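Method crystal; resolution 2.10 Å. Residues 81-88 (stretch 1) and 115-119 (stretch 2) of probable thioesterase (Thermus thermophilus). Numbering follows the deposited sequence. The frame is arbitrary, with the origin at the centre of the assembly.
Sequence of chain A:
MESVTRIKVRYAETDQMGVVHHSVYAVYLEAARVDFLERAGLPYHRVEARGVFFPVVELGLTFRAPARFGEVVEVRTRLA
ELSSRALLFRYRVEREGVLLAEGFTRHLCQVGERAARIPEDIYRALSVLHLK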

# COMPACT_ATOMS: atom_id res chain seq x y z
N GLU A 81 5.80 -16.58 22.26
CA GLU A 81 4.80 -16.94 23.27
C GLU A 81 3.64 -17.69 22.63
O GLU A 81 3.19 -17.36 21.54
CB GLU A 81 4.29 -15.67 23.98
CG GLU A 81 5.31 -15.01 24.90
CD GLU A 81 4.86 -13.66 25.43
OE1 GLU A 81 3.64 -13.41 25.47
OE2 GLU A 81 5.73 -12.84 25.80
N LEU A 82 3.17 -18.73 23.32
CA LEU A 82 2.06 -19.53 22.82
C LEU A 82 1.15 -20.01 23.94
O LEU A 82 1.58 -20.76 24.82
CB LEU A 82 2.58 -20.75 22.06
CG LEU A 82 1.52 -21.78 21.65
CD1 LEU A 82 0.68 -21.21 20.53
CD2 LEU A 82 2.18 -23.09 21.20
N SER A 83 -0.10 -19.57 23.92
CA SER A 83 -1.06 -19.99 24.93
C SER A 83 -2.22 -20.65 24.18
O SER A 83 -2.16 -20.81 22.96
CB SER A 83 -1.58 -18.80 25.73
OG SER A 83 -2.35 -17.92 24.92
N SER A 84 -3.26 -21.03 24.91
CA SER A 84 -4.40 -21.67 24.28
C SER A 84 -5.22 -20.71 23.40
O SER A 84 -5.86 -21.14 22.45
CB SER A 84 -5.31 -22.31 25.34
OG SER A 84 -5.72 -21.36 26.31
N ARG A 85 -5.16 -19.42 23.72
CA ARG A 85 -5.93 -18.43 22.96
C ARG A 85 -5.10 -17.33 22.29
O ARG A 85 -5.67 -16.48 21.62
CB ARG A 85 -6.96 -17.77 23.87
CG ARG A 85 -7.98 -18.72 24.48
CD ARG A 85 -8.58 -18.12 25.75
NE ARG A 85 -9.55 -19.01 26.39
CZ ARG A 85 -10.74 -19.30 25.87
NH1 ARG A 85 -11.12 -18.79 24.71
NH2 ARG A 85 -11.56 -20.12 26.53
N ALA A 86 -3.79 -17.35 22.47
CA ALA A 86 -2.94 -16.31 21.89
C ALA A 86 -1.55 -16.75 21.46
O ALA A 86 -1.04 -17.79 21.90
CB ALA A 86 -2.81 -15.15 22.89
N LEU A 87 -0.93 -15.93 20.61
CA LEU A 87 0.41 -16.19 20.10
C LEU A 87 1.17 -14.87 20.02
O LEU A 87 0.57 -13.81 19.82
CB LEU A 87 0.38 -16.78 18.69
CG LEU A 87 -0.73 -17.72 18.23
CD1 LEU A 87 -2.05 -16.97 18.09
CD2 LEU A 87 -0.33 -18.31 16.89
N LEU A 88 2.49 -14.94 20.16
CA LEU A 88 3.33 -13.75 20.07
C LEU A 88 4.58 -14.05 19.26
O LEU A 88 5.41 -14.86 19.68
CB LEU A 88 3.75 -13.26 21.47
CG LEU A 88 4.56 -11.96 21.60
CD1 LEU A 88 5.90 -12.08 20.90
CD2 LEU A 88 3.78 -10.80 21.02
N ALA A 115 -13.50 -14.84 19.32
CA ALA A 115 -12.24 -15.19 19.94
C ALA A 115 -12.41 -16.55 20.59
O ALA A 115 -13.40 -16.80 21.28
CB ALA A 115 -11.86 -14.14 20.99
N ALA A 116 -11.46 -17.44 20.36
CA ALA A 116 -11.54 -18.78 20.94
C ALA A 116 -10.16 -19.42 21.06
O ALA A 116 -9.15 -18.84 20.65
CB ALA A 116 -12.44 -19.65 20.09
N ARG A 117 -10.13 -20.61 21.64
CA ARG A 117 -8.88 -21.33 21.80
C ARG A 117 -8.40 -21.79 20.42
O ARG A 117 -9.20 -22.01 19.52
CB ARG A 117 -9.06 -22.56 22.69
CG ARG A 117 -9.72 -22.30 24.04
CD ARG A 117 -9.69 -23.57 24.89
NE ARG A 117 -10.03 -24.76 24.11
CZ ARG A 117 -11.21 -24.98 23.53
NH1 ARG A 117 -12.19 -24.08 23.64
NH2 ARG A 117 -11.42 -26.09 22.84
N ILE A 118 -7.09 -21.93 20.28
CA ILE A 118 -6.51 -22.39 19.02
C ILE A 118 -6.87 -23.87 18.86
O ILE A 118 -6.63 -24.67 19.76
CB ILE A 118 -4.97 -22.27 19.06
CG1 ILE A 118 -4.58 -20.80 19.20
CG2 ILE A 118 -4.37 -22.90 17.81
CD1 ILE A 118 -3.11 -20.57 19.43
N PRO A 119 -7.48 -24.25 17.72
CA PRO A 119 -7.84 -25.65 17.53
C PRO A 119 -6.67 -26.60 17.81
O PRO A 119 -5.52 -26.30 17.50
CB PRO A 119 -8.32 -25.70 16.07
CG PRO A 119 -7.75 -24.44 15.45
CD PRO A 119 -7.87 -23.43 16.56
O HOH W 1 -8.28 -16.15 21.27

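Stretch 1 is a strand, a turn and a second strand, and the coil of stretch 2 lies against the turn, with one direct hydrogen bond between them and one isoleucine filling the space. E81 stays out of reach; its backbone pairs with L88, N to O at 3.1 Å and O to N at 2.9 Å, and so ties the two strands together. L82 starts sideways to stretch 2, but its end comes nearer, and its CD1 lies 4.0 Å from CD1 of I118.

S83 serves the turn. Its N donates to A86 O at 2.9 Å, its OG donates to the same oxygen at 3.3 Å, and R85 N reaches S83 OG in a weak bond of 3.4 Å. A short side chain with a hydroxyl suits this place, because it can fold back onto the local backbone.

At S84 the main chain does the work: I118 N donates to S84 O at 2.6 Å, nearly straight at 164°. R117 CA sits 3.1 Å from S84 O, adding a CA-H...O contact to the same carbonyl. The serine side chain, sideways and exposed, makes no close approach to stretch 2, so the contact draws on its carbonyl rather than its hydroxyl.

R85 lies nearest R117 along the backbone, their CA atoms 4.3 Å apart. Its side chain extends through m, t and t, laying one guanidinium face over the aliphatic part of R117, with R85 CZ 3.7 Å from R117 CG. Both arginines are exposed; R85 brings the flat face of its guanidinium and R117 an aliphatic carbon, CG. Water 1 sits between the backbones, its O 2.7 Å from R85 O and 2.9 Å from A116 O, and can donate to either.

A86 points away, and its small methyl makes no contact with stretch 2. L87 is buried, and its CG packs 3.9 Å from CD1 of I118. That methyl, carried inward by an m, t side chain, thus meets leucines from both strands; I118 has the largest covered area, 84 Å² of the 322 Å² total.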